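Local coordinates for extracellular ligand-binding receptor (Rhodopseudomonas palustris, PDB 3SG0), which probably serves as the extracellular solute-binding receptor of an uptake system for aromatic acids, and holds benzoyl-formic acid in a pocket within its two-lobed fold, at residues F167-G172 / I220-G224; Y244-A250 / I266-E270; L98-L103 / A120-L125; Q231-E236 / D261-A265. The contacts are given in a common frame with arbitrary orientation. Residues are numbered along the deposited sequence.

A periplasmic binding protein of the leucine-binding family illustrates how one ligand pocket is assembled from loops at strand ends. From the N terminus, interaction 3 comes first: it closes the loop between the start of helix 99-111 and the residues after strand 116-118, in the N-terminal lobe. In series, interaction 1 joins the ends of strands 161-167 and 217-221 in the second lobe. Interactions 4 and 2 then cross, with segments alternating as 231-236, 244-250, 261-265 and 266-270, so helix 228-236, strand 242-244 and strand 266-269 are tied together; Gln-231 and Gln-245 link the two contacts. Interactions 1, 2 and 3 touch benzoyl-formic acid, whereas interaction 4 lies away from it.

Interaction 1. Residues F167-G172 / I220-G224; sequences FSDAYG and IASAG. With 173 (benzoyl-formic acid), chain B.
Neighbouring parallel strands of an alpha/beta lobe often end side by side in loops that line a pocket, and strands 161-167 and 217-221 do so here. At the end of the first, Phe-167 N donates to Ala-221 O (2.9 Å). The Phe-167 side chain, chi1 m, presents a ring face to Ser-222, whose CA stands 3.9 Å from the ring centroid in a CH-pi contact; Phe-167 CE2 lies 4.1 Å from Ala-223 CB, which is 3.0 Å from ligand O2. Ser-168 centres an inverse gamma turn that leads into helix 170-186. Asp-169, chi1 p, is its N-cap: OD1 accepts from Gly-172 N (3.1 Å) and weakly from Tyr-171 N (2.9 Å), while OD2 forms a salt bridge with ligand-binding Arg-198. Tyr-171, chi1 t, lays one ring face over benzoyl-formic acid (CE1 to C1D, 3.4 Å), sets its edge against the other segment (CE2 to Ser-222 O, 3.4 Å) and hydrogen-bonds through OH to Thr-246. Gly-172 CA finally rests 4.1 Å from Ala-221 CB.

Interaction 2. Residues Y244-A250 / I266-E270; sequences YQTHGVA and IFAGE. With 173 (benzoyl-formic acid), chain B.
This is a buried, partly water-mediated contact in which the loop after strand 242-244 is laid along strand 266-269 on the second lobe's side of the ligand pocket. The segments join through a single beta bridge, Tyr-244 with Ile-266 (CA-CA 5.0 Å), where Gln-245 N donates to Ile-266 O at 3.0 Å and Tyr-244 CD1 packs 3.8 Å from Ile-266 CB. Beyond it the backbones are joined by water: one molecule donates to Gln-245 O (2.8 Å) and accepts from Ala-268 N (2.9 Å), and a second accepts from His-247 N (2.9 Å) and donates to Ala-268 O (2.7 Å). Val-249 N donates to Thr-246 O (3.0 Å) and, in an ST turn, Gly-248 N to Thr-246 OG1 (3.2 Å), which also hydrogen-bonds to Tyr-171 OH. Phe-267, chi1 p, takes Val-249 CG2 over one ring face, 4.2 Å from the centroid, a CH-pi contact; separately, Ala-250 CB lies 3.7 Å from Phe-267 CZ. Strand ends and the loops following them build the cleft in periplasmic binding proteins, and His-247, in such a loop, lines the pocket. Its chi1 p rotamer sets one ring face against benzoyl-formic acid (His-247 CD2 to ligand C1E, 3.6 Å). A His-carboxylate hydrogen bond from His-247 ND1 to Glu-270 OE2, at 2.5 Å, and another between His-247 NE2 and Asp-143 hold the imidazole from two directions.

Interaction 3. Residues L98-L103 / A120-L125; sequences LTPVSL and AAAAIL. With 173 (benzoyl-formic acid), chain B.
Ala-120, just past strand 116-118, directs its CB toward the start of helix 99-111, 3.3 Å from Leu-98 C and 3.7 Å from Ser-102 OG; the two backbones come closest here, with Leu-98 CA 4.8 Å from Ala-120 CA. Ser-102, chi1 m, keeps its hydroxyl turned back into the helix start, donating to Leu-98 O at 2.8 Å, and also hydrogen-bonds to Thr-118. Ala-121 follows with its amide pointed at the ligand, N donating to carboxylate O1B of benzoyl-formic acid at 3.0 Å. Ala-122 N donates to Thr-99 OG1 (3.2 Å), which itself donates to O1B of the ligand at 2.7 Å, so one hydroxyl both pins the loop and grips the ligand. A carboxylate held at the N-terminal end of a helix is a recurrent device of periplasmic binding proteins, and it is seen here: Leu-98 occupies the N-cap position, and the first helical amide, Thr-99 N, donates to O1A of benzoyl-formic acid at 2.7 Å with an N-H...O angle of 176°. Arg-198, from the other lobe, also hydrogen-bonds to the ligand. Residues 123-125 then coil into a 3-10 turn, Leu-125 N donating to Ala-122 O at 3.1 Å. Ile-124 CG2 meets Leu-103 CD2 at 4.1 Å, and Leu-125, chi1 m and chi2 t, brings CD2 within 3.8 Å of both Leu-103 CD2 and Ser-102 CB.

Interaction 4. Residues Q231-E236 / D261-A265; sequences QKALRE and DVEGA
Asp-261 projects its side chain onto helix 228-236, covering the turn that carries Gln-231, Lys-232 and Arg-235. That helix is the connection of a beta-alpha-beta unit, leading from strand 217-221 to its parallel neighbour 242-244, and the contact binds its C-terminal half to the loop that precedes strand 266-269. The closest backbone approach is Lys-232 CA to Asp-261 CA, 5.6 Å. Asp-261 takes chi1 m, and its OD2 forms a salt bridge with Lys-232 NZ at 2.8 Å; the Lys-232 chain bends near its end, with chi3 near 91° and chi4 p. Asp-261 OD1 lies 3.6 Å from Arg-235 CB. One turn back, Gln-231, chi1 t, donates weakly from NE2 to Asp-261 O (3.1 Å) and places CD 3.8 Å from Val-262 CG1, while its OE1 accepts from Gln-245. The loop then reverses in a type II beta turn from Val-262 to Ala-265, closed by Ala-265 N to Val-262 O at 3.0 Å; Gly-264, with phi 87°, fills the third position, where a side chain would press on the preceding carbonyl. Arg-235, anchored through NH1 to the carbonyls of Phe-239 and Gly-241, reaches the turn through solvent: a water accepts from Arg-235 NH2 at 3.0 Å and donates to Glu-263 O at 2.8 Å.

Interaction 1. Residues F167-G172 / I220-G224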
loop_
_atom_site.group_PDB
_atom_site.type_symbol
_atom_site.label_atom_id
_atom_site.label_comp_id
_atom_site.label_asym_id
_atom_site.label_seq_id
_atom_site.Cartn_x
_atom_site.Cartn_y
_atom_site.Cartn_z
ATOM N N PHE A 167 6.636 -10.192 8.592
ATOM C CA PHE A 167 5.436 -10.346 9.394
ATOM C C PHE A 167 4.836 -11.733 9.182
ATOM O O PHE A 167 4.815 -12.263 8.061
ATOM C CB PHE A 167 4.370 -9.334 8.987
ATOM C CG PHE A 167 4.626 -7.910 9.432
ATOM C CD1 PHE A 167 5.362 -7.595 10.573
ATOM C CD2 PHE A 167 4.060 -6.877 8.703
ATOM C CE1 PHE A 167 5.532 -6.262 10.954
ATOM C CE2 PHE A 167 4.219 -5.562 9.075
ATOM C CZ PHE A 167 4.946 -5.244 10.203
ATOM N N SER A 168 4.284 -12.288 10.255
ATOM C CA SER A 168 3.548 -13.547 10.200
ATOM C C SER A 168 2.108 -13.300 9.742
ATOM O O SER A 168 1.148 -13.602 10.462
ATOM C CB SER A 168 3.573 -14.230 11.567
ATOM O OG SER A 168 3.261 -13.296 12.584
ATOM N N ASP A 169 1.958 -12.726 8.555
ATOM C CA ASP A 169 0.641 -12.497 7.979
ATOM C C ASP A 169 0.752 -12.518 6.463
ATOM O O ASP A 169 1.834 -12.764 5.917
ATOM C CB ASP A 169 0.007 -11.195 8.498
ATOM C CG ASP A 169 0.763 -9.938 8.083
ATOM O OD1 ASP A 169 1.459 -9.935 7.047
ATOM O OD2 ASP A 169 0.633 -8.925 8.808
ATOM N N ALA A 170 -0.358 -12.272 5.777
ATOM C CA ALA A 170 -0.376 -12.421 4.327
ATOM C C ALA A 170 0.501 -11.390 3.613
ATOM O O ALA A 170 0.966 -11.635 2.503
ATOM C CB ALA A 170 -1.798 -12.372 3.797
ATOM N N TYR A 171 0.730 -10.237 4.239
ATOM C CA TYR A 171 1.648 -9.260 3.653
ATOM C C TYR A 171 3.077 -9.797 3.650
ATOM O O TYR A 171 3.734 -9.863 2.607
ATOM C CB TYR A 171 1.593 -7.929 4.399
ATOM C CG TYR A 171 2.602 -6.924 3.880
ATOM C CD1 TYR A 171 2.384 -6.251 2.682
ATOM C CD2 TYR A 171 3.774 -6.661 4.577
ATOM C CE1 TYR A 171 3.301 -5.347 2.202
ATOM C CE2 TYR A 171 4.703 -5.758 4.099
ATOM C CZ TYR A 171 4.455 -5.099 2.909
ATOM O OH TYR A 171 5.345 -4.179 2.397
ATOM N N GLY A 172 3.569 -10.190 4.821
ATOM C CA GLY A 172 4.916 -10.725 4.903
ATOM C C GLY A 172 5.074 -11.955 4.036
ATOM O O GLY A 172 6.030 -12.077 3.270
ATOM N N ILE A 220 13.887 -7.868 4.934
ATOM C CA ILE A 220 12.853 -7.662 5.941
ATOM C C ILE A 220 11.541 -7.325 5.231
ATOM O O ILE A 220 11.499 -6.378 4.437
ATOM C CB ILE A 220 13.237 -6.500 6.886
ATOM C CG1 ILE A 220 14.567 -6.807 7.586
ATOM C CG2 ILE A 220 12.109 -6.232 7.891
ATOM C CD1 ILE A 220 15.138 -5.635 8.358
ATOM N N ALA A 221 10.485 -8.091 5.512
ATOM C CA ALA A 221 9.165 -7.828 4.945
ATOM C C ALA A 221 8.241 -7.313 6.044
ATOM O O ALA A 221 7.649 -8.086 6.803
ATOM C CB ALA A 221 8.587 -9.076 4.294
ATOM N N SER A 222 8.124 -5.995 6.122
ATOM C CA SER A 222 7.437 -5.327 7.215
ATOM C C SER A 222 6.834 -4.016 6.714
ATOM O O SER A 222 6.957 -3.675 5.534
ATOM C CB SER A 222 8.441 -5.088 8.347
ATOM O OG SER A 222 7.828 -4.514 9.484
ATOM N N ALA A 223 6.169 -3.283 7.597
ATOM C CA ALA A 223 5.528 -2.036 7.197
ATOM C C ALA A 223 5.321 -1.145 8.404
ATOM O O ALA A 223 5.108 -1.636 9.526
ATOM C CB ALA A 223 4.204 -2.298 6.520
ATOM N N GLY A 224 5.341 0.163 8.172
ATOM C CA GLY A 224 5.139 1.120 9.241
ATOM C C GLY A 224 6.289 1.149 10.226
ATOM O O GLY A 224 7.387 0.658 9.954
HETATM O O1B 173 B . -0.620 -4.407 3.041
HETATM C C1 173 B . -0.146 -4.267 4.137
HETATM O O1A 173 B . -0.440 -5.104 5.208
HETATM C C2 173 B . 0.990 -3.305 4.357
HETATM O O2 173 B . 1.637 -3.351 5.360
HETATM C C1G 173 B . 1.219 -2.267 3.304
HETATM C C2D 173 B . 0.024 -1.510 2.735
HETATM C C2E 173 B . 0.234 -0.474 1.650
HETATM C C3 173 B . 1.647 -0.216 1.131
HETATM C C1E 173 B . 2.835 -1.000 1.722
HETATM C C1D 173 B . 2.636 -2.027 2.817
#

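Interaction 2. Residues Y244-A250 / I266-E270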
loop_
_atom_site.group_PDB
_atom_site.type_symbol
_atom_site.label_atom_id
_atom_site.label_comp_id
_atom_site.label_asym_id
_atom_site.label_seq_id
_atom_site.Cartn_x
_atom_site.Cartn_y
_atom_site.Cartn_z
ATOM N N TYR A 244 17.598 -5.082 3.042
ATOM C CA TYR A 244 16.552 -4.716 2.100
ATOM C C TYR A 244 15.217 -4.714 2.820
ATOM O O TYR A 244 14.976 -5.551 3.694
ATOM C CB TYR A 244 16.547 -5.707 0.940
ATOM C CG TYR A 244 17.857 -5.651 0.213
ATOM C CD1 TYR A 244 18.121 -4.623 -0.674
ATOM C CD2 TYR A 244 18.860 -6.576 0.464
ATOM C CE1 TYR A 244 19.333 -4.533 -1.323
ATOM C CE2 TYR A 244 20.080 -6.496 -0.187
ATOM C CZ TYR A 244 20.307 -5.470 -1.069
ATOM O OH TYR A 244 21.519 -5.381 -1.714
ATOM N N GLN A 245 14.365 -3.751 2.479
ATOM C CA GLN A 245 13.034 -3.667 3.055
ATOM C C GLN A 245 12.026 -3.659 1.909
ATOM O O GLN A 245 12.344 -4.093 0.796
ATOM C CB GLN A 245 12.909 -2.439 3.966
ATOM C CG GLN A 245 13.763 -2.523 5.238
ATOM C CD GLN A 245 12.949 -2.746 6.512
ATOM O OE1 GLN A 245 11.794 -3.168 6.476
ATOM N NE2 GLN A 245 13.558 -2.448 7.653
ATOM N N THR A 246 10.816 -3.193 2.198
ATOM C CA THR A 246 9.712 -3.145 1.243
ATOM C C THR A 246 9.092 -1.757 1.261
ATOM O O THR A 246 9.407 -0.932 2.122
ATOM C CB THR A 246 8.591 -4.130 1.605
ATOM O OG1 THR A 246 7.942 -3.691 2.808
ATOM C CG2 THR A 246 9.119 -5.547 1.766
ATOM N N HIS A 247 8.167 -1.512 0.336
ATOM C CA HIS A 247 7.483 -0.227 0.280
ATOM C C HIS A 247 6.607 0.067 1.499
ATOM O O HIS A 247 6.070 1.166 1.618
ATOM C CB HIS A 247 6.703 -0.054 -1.029
ATOM C CG HIS A 247 5.648 -1.092 -1.274
ATOM N ND1 HIS A 247 4.832 -1.041 -2.384
ATOM C CD2 HIS A 247 5.273 -2.197 -0.580
ATOM C CE1 HIS A 247 4.002 -2.068 -2.366
ATOM N NE2 HIS A 247 4.248 -2.787 -1.284
ATOM N N GLY A 248 6.465 -0.900 2.406
ATOM C CA GLY A 248 5.845 -0.635 3.695
ATOM C C GLY A 248 6.634 0.358 4.539
ATOM O O GLY A 248 6.088 0.891 5.512
ATOM N N VAL A 249 7.891 0.620 4.188
ATOM C CA VAL A 249 8.710 1.520 4.992
ATOM C C VAL A 249 8.827 2.924 4.409
ATOM O O VAL A 249 9.544 3.758 4.958
ATOM C CB VAL A 249 10.137 0.951 5.248
ATOM C CG1 VAL A 249 10.060 -0.498 5.729
ATOM C CG2 VAL A 249 11.044 1.093 4.019
ATOM N N ALA A 250 8.110 3.193 3.317
ATOM C CA ALA A 250 8.333 4.387 2.500
ATOM C C ALA A 250 7.759 5.674 3.102
ATOM O O ALA A 250 7.345 6.584 2.371
ATOM C CB ALA A 250 7.801 4.149 1.093
ATOM N N ILE A 266 17.399 -0.379 1.008
ATOM C CA ILE A 266 16.890 -0.343 -0.353
ATOM C C ILE A 266 15.614 -1.167 -0.409
ATOM O O ILE A 266 15.514 -2.213 0.238
ATOM C CB ILE A 266 17.943 -0.884 -1.352
ATOM C CG1 ILE A 266 19.109 0.102 -1.459
ATOM C CG2 ILE A 266 17.318 -1.151 -2.720
ATOM C CD1 ILE A 266 20.335 -0.451 -2.157
ATOM N N PHE A 267 14.637 -0.687 -1.167
ATOM C CA PHE A 267 13.394 -1.424 -1.381
ATOM C C PHE A 267 12.839 -1.107 -2.756
ATOM O O PHE A 267 13.184 -0.077 -3.347
ATOM C CB PHE A 267 12.348 -1.112 -0.297
ATOM C CG PHE A 267 11.929 0.345 -0.220
ATOM C CD1 PHE A 267 10.799 0.806 -0.883
ATOM C CD2 PHE A 267 12.650 1.239 0.553
ATOM C CE1 PHE A 267 10.410 2.135 -0.781
ATOM C CE2 PHE A 267 12.272 2.571 0.649
ATOM C CZ PHE A 267 11.150 3.012 -0.008
ATOM N N ALA A 268 11.996 -1.990 -3.275
ATOM C CA ALA A 268 11.254 -1.693 -4.488
ATOM C C ALA A 268 9.960 -0.993 -4.094
ATOM O O ALA A 268 9.206 -1.489 -3.249
ATOM C CB ALA A 268 10.963 -2.973 -5.255
ATOM N N GLY A 269 9.700 0.161 -4.692
ATOM C CA GLY A 269 8.528 0.938 -4.355
ATOM C C GLY A 269 7.991 1.762 -5.506
ATOM O O GLY A 269 8.222 1.479 -6.689
ATOM N N GLU A 270 7.248 2.792 -5.126
ATOM C CA GLU A 270 6.410 3.555 -6.039
ATOM C C GLU A 270 7.074 4.814 -6.571
ATOM O O GLU A 270 7.965 5.381 -5.939
ATOM C CB GLU A 270 5.107 3.962 -5.339
ATOM C CG GLU A 270 4.134 2.826 -5.083
ATOM C CD GLU A 270 4.563 1.898 -3.961
ATOM O OE1 GLU A 270 4.800 2.364 -2.823
ATOM O OE2 GLU A 270 4.630 0.683 -4.236
HETATM O O1B 173 B . -0.620 -4.407 3.041
HETATM C C1 173 B . -0.146 -4.267 4.137
HETATM O O1A 173 B . -0.440 -5.104 5.208
HETATM C C2 173 B . 0.990 -3.305 4.357
HETATM O O2 173 B . 1.637 -3.351 5.360
HETATM C C1G 173 B . 1.219 -2.267 3.304
HETATM C C2D 173 B . 0.024 -1.510 2.735
HETATM C C2E 173 B . 0.234 -0.474 1.650
HETATM C C3 173 B . 1.647 -0.216 1.131
HETATM C C1E 173 B . 2.835 -1.000 1.722
HETATM C C1D 173 B . 2.636 -2.027 2.817
HETATM O O HOH W 1 11.298 -4.410 -1.797
HETATM O O HOH W 2 8.532 -3.602 -1.699
#

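Interaction 3. Residues L98-L103 / A120-L125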
loop_
_atom_site.group_PDB
_atom_site.type_symbol
_atom_site.label_atom_id
_atom_site.label_comp_id
_atom_site.label_asym_id
_atom_site.label_seq_id
_atom_site.Cartn_x
_atom_site.Cartn_y
_atom_site.Cartn_z
ATOM N N LEU A 98 -4.104 -2.128 5.811
ATOM C CA LEU A 98 -3.249 -3.306 5.951
ATOM C C LEU A 98 -3.915 -4.507 5.318
ATOM O O LEU A 98 -5.145 -4.578 5.249
ATOM C CB LEU A 98 -2.986 -3.636 7.422
ATOM C CG LEU A 98 -2.667 -2.488 8.371
ATOM C CD1 LEU A 98 -2.393 -3.020 9.781
ATOM C CD2 LEU A 98 -1.501 -1.665 7.864
ATOM N N THR A 99 -3.106 -5.466 4.895
ATOM C CA THR A 99 -3.610 -6.654 4.237
ATOM C C THR A 99 -4.511 -7.526 5.126
ATOM O O THR A 99 -5.622 -7.860 4.720
ATOM C CB THR A 99 -2.458 -7.464 3.612
ATOM O OG1 THR A 99 -1.890 -6.717 2.531
ATOM C CG2 THR A 99 -2.957 -8.788 3.084
ATOM N N PRO A 100 -4.065 -7.903 6.338
ATOM C CA PRO A 100 -4.936 -8.745 7.168
ATOM C C PRO A 100 -6.269 -8.065 7.485
ATOM O O PRO A 100 -7.302 -8.724 7.626
ATOM C CB PRO A 100 -4.113 -8.950 8.455
ATOM C CG PRO A 100 -3.068 -7.865 8.446
ATOM C CD PRO A 100 -2.773 -7.624 6.995
ATOM N N VAL A 101 -6.239 -6.749 7.617
ATOM C CA VAL A 101 -7.429 -5.986 7.958
ATOM C C VAL A 101 -8.370 -5.879 6.760
ATOM O O VAL A 101 -9.596 -5.875 6.910
ATOM C CB VAL A 101 -7.041 -4.598 8.506
ATOM C CG1 VAL A 101 -8.261 -3.826 8.920
ATOM C CG2 VAL A 101 -6.080 -4.746 9.680
ATOM N N SER A 102 -7.791 -5.818 5.563
ATOM C CA SER A 102 -8.562 -5.668 4.327
ATOM C C SER A 102 -9.186 -6.956 3.810
ATOM O O SER A 102 -10.228 -6.919 3.162
ATOM C CB SER A 102 -7.675 -5.099 3.225
ATOM O OG SER A 102 -7.249 -3.787 3.542
ATOM N N LEU A 103 -8.540 -8.089 4.058
ATOM C CA LEU A 103 -9.014 -9.350 3.497
ATOM C C LEU A 103 -10.501 -9.648 3.733
ATOM O O LEU A 103 -11.204 -9.992 2.789
ATOM C CB LEU A 103 -8.140 -10.518 3.962
ATOM C CG LEU A 103 -6.875 -10.725 3.136
ATOM C CD1 LEU A 103 -5.891 -11.632 3.870
ATOM C CD2 LEU A 103 -7.222 -11.283 1.758
ATOM N N ALA A 120 -4.325 -1.463 0.837
ATOM C CA ALA A 120 -3.265 -2.370 1.248
ATOM C C ALA A 120 -2.550 -2.972 0.036
ATOM O O ALA A 120 -2.908 -2.684 -1.111
ATOM C CB ALA A 120 -3.838 -3.437 2.161
ATOM N N ALA A 121 -1.542 -3.804 0.292
ATOM C CA ALA A 121 -0.545 -4.123 -0.737
ATOM C C ALA A 121 -0.542 -5.541 -1.301
ATOM O O ALA A 121 -0.090 -5.741 -2.430
ATOM C CB ALA A 121 0.858 -3.802 -0.214
ATOM N N ALA A 122 -0.956 -6.541 -0.528
ATOM C CA ALA A 122 -0.747 -7.930 -0.964
ATOM C C ALA A 122 -1.542 -8.297 -2.216
ATOM O O ALA A 122 -2.702 -7.933 -2.357
ATOM C CB ALA A 122 -1.072 -8.893 0.151
ATOM N N ALA A 123 -0.908 -9.044 -3.117
ATOM C CA ALA A 123 -1.543 -9.420 -4.375
ATOM C C ALA A 123 -2.872 -10.139 -4.178
ATOM O O ALA A 123 -3.799 -9.949 -4.970
ATOM C CB ALA A 123 -0.602 -10.288 -5.193
ATOM N N ILE A 124 -2.972 -10.946 -3.122
ATOM C CA ILE A 124 -4.158 -11.758 -2.872
ATOM C C ILE A 124 -5.425 -10.914 -2.698
ATOM O O ILE A 124 -6.545 -11.422 -2.807
ATOM C CB ILE A 124 -3.924 -12.683 -1.649
ATOM C CG1 ILE A 124 -5.015 -13.742 -1.526
ATOM C CG2 ILE A 124 -3.823 -11.888 -0.365
ATOM C CD1 ILE A 124 -4.693 -14.804 -0.499
ATOM N N LEU A 125 -5.262 -9.624 -2.417
ATOM C CA LEU A 125 -6.432 -8.762 -2.280
ATOM C C LEU A 125 -7.248 -8.655 -3.570
ATOM O O LEU A 125 -8.461 -8.448 -3.508
ATOM C CB LEU A 125 -6.032 -7.385 -1.766
ATOM C CG LEU A 125 -5.441 -7.395 -0.348
ATOM C CD1 LEU A 125 -4.780 -6.067 -0.032
ATOM C CD2 LEU A 125 -6.508 -7.738 0.680
HETATM O O1B 173 B . -0.620 -4.407 3.041
HETATM C C1 173 B . -0.146 -4.267 4.137
HETATM O O1A 173 B . -0.440 -5.104 5.208
HETATM C C2 173 B . 0.990 -3.305 4.357
HETATM O O2 173 B . 1.637 -3.351 5.360
HETATM C C1G 173 B . 1.219 -2.267 3.304
HETATM C C2D 173 B . 0.024 -1.510 2.735
HETATM C C2E 173 B . 0.234 -0.474 1.650
HETATM C C3 173 B . 1.647 -0.216 1.131
HETATM C C1E 173 B . 2.835 -1.000 1.722
HETATM C C1D 173 B . 2.636 -2.027 2.817
#

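Interaction 4. Residues Q231-E236 / D261-A265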
loop_
_atom_site.group_PDB
_atom_site.type_symbol
_atom_site.label_atom_id
_atom_site.label_comp_id
_atom_site.label_asym_id
_atom_site.label_seq_id
_atom_site.Cartn_x
_atom_site.Cartn_y
_atom_site.Cartn_z
ATOM N N GLN A 231 15.561 -4.109 11.788
ATOM C CA GLN A 231 16.749 -3.508 11.198
ATOM C C GLN A 231 17.708 -3.005 12.284
ATOM O O GLN A 231 18.910 -3.257 12.220
ATOM C CB GLN A 231 16.374 -2.396 10.211
ATOM C CG GLN A 231 17.591 -1.766 9.552
ATOM C CD GLN A 231 17.375 -1.399 8.101
ATOM O OE1 GLN A 231 16.267 -1.481 7.569
ATOM N NE2 GLN A 231 18.456 -1.002 7.444
ATOM N N LYS A 232 17.176 -2.310 13.282
ATOM C CA LYS A 232 17.994 -1.887 14.413
ATOM C C LYS A 232 18.589 -3.077 15.158
ATOM O O LYS A 232 19.745 -3.038 15.575
ATOM C CB LYS A 232 17.192 -1.014 15.380
ATOM C CG LYS A 232 16.936 0.394 14.879
ATOM C CD LYS A 232 16.304 1.266 15.960
ATOM C CE LYS A 232 17.352 1.991 16.784
ATOM N NZ LYS A 232 18.025 3.061 15.994
ATOM N N ALA A 233 17.806 -4.133 15.339
ATOM C CA ALA A 233 18.296 -5.299 16.065
ATOM C C ALA A 233 19.450 -5.962 15.322
ATOM O O ALA A 233 20.448 -6.353 15.931
ATOM C CB ALA A 233 17.165 -6.289 16.312
ATOM N N LEU A 234 19.331 -6.074 14.004
ATOM C CA LEU A 234 20.419 -6.620 13.205
ATOM C C LEU A 234 21.681 -5.776 13.357
ATOM O O LEU A 234 22.774 -6.311 13.580
ATOM C CB LEU A 234 20.007 -6.706 11.736
ATOM C CG LEU A 234 19.095 -7.883 11.387
ATOM C CD1 LEU A 234 18.326 -7.612 10.112
ATOM C CD2 LEU A 234 19.911 -9.168 11.269
ATOM N N ARG A 235 21.543 -4.458 13.241
ATOM C CA ARG A 235 22.706 -3.584 13.329
ATOM C C ARG A 235 23.330 -3.625 14.721
ATOM O O ARG A 235 24.557 -3.668 14.858
ATOM C CB ARG A 235 22.357 -2.144 12.935
ATOM C CG ARG A 235 21.968 -1.966 11.471
ATOM C CD ARG A 235 23.123 -2.300 10.534
ATOM N NE ARG A 235 22.806 -1.960 9.149
ATOM C CZ ARG A 235 23.120 -2.716 8.101
ATOM N NH1 ARG A 235 23.770 -3.858 8.274
ATOM N NH2 ARG A 235 22.782 -2.327 6.875
ATOM N N GLU A 236 22.492 -3.621 15.750
ATOM C CA GLU A 236 22.985 -3.627 17.121
ATOM C C GLU A 236 23.730 -4.921 17.440
ATOM O O GLU A 236 24.644 -4.934 18.271
ATOM C CB GLU A 236 21.832 -3.384 18.098
ATOM C CG GLU A 236 21.308 -1.952 18.045
ATOM C CD GLU A 236 19.983 -1.772 18.757
ATOM O OE1 GLU A 236 19.477 -2.755 19.341
ATOM O OE2 GLU A 236 19.445 -0.645 18.727
ATOM N N ASP A 261 20.690 3.560 11.586
ATOM C CA ASP A 261 20.528 2.124 11.367
ATOM C C ASP A 261 19.788 1.775 10.073
ATOM O O ASP A 261 19.965 0.677 9.536
ATOM C CB ASP A 261 19.831 1.463 12.555
ATOM C CG ASP A 261 20.675 1.483 13.817
ATOM O OD1 ASP A 261 21.919 1.380 13.721
ATOM O OD2 ASP A 261 20.091 1.602 14.911
ATOM N N VAL A 262 18.965 2.695 9.573
ATOM C CA VAL A 262 18.235 2.436 8.329
ATOM C C VAL A 262 18.836 3.133 7.114
ATOM O O VAL A 262 18.380 2.931 5.985
ATOM C CB VAL A 262 16.719 2.729 8.450
ATOM C CG1 VAL A 262 16.119 1.906 9.585
ATOM C CG2 VAL A 262 16.450 4.223 8.632
ATOM N N GLU A 263 19.864 3.948 7.330
ATOM C CA GLU A 263 20.587 4.541 6.217
ATOM C C GLU A 263 21.062 3.426 5.288
ATOM O O GLU A 263 21.565 2.394 5.742
ATOM C CB GLU A 263 21.769 5.363 6.736
ATOM C CG GLU A 263 22.622 6.010 5.659
ATOM C CD GLU A 263 21.946 7.197 4.994
ATOM O OE1 GLU A 263 20.867 7.621 5.461
ATOM O OE2 GLU A 263 22.505 7.705 3.996
ATOM N N GLY A 264 20.875 3.624 3.988
ATOM C CA GLY A 264 21.301 2.644 3.011
ATOM C C GLY A 264 20.291 1.554 2.703
ATOM O O GLY A 264 20.517 0.759 1.793
ATOM N N ALA A 265 19.188 1.498 3.445
ATOM C CA ALA A 265 18.151 0.519 3.134
ATOM C C ALA A 265 17.664 0.722 1.703
ATOM O O ALA A 265 17.522 1.859 1.246
ATOM C CB ALA A 265 16.989 0.633 4.105
HETATM O O HOH W 3 20.772 -0.294 5.839
HETATM O O HOH W 4 22.767 1.003 8.373
#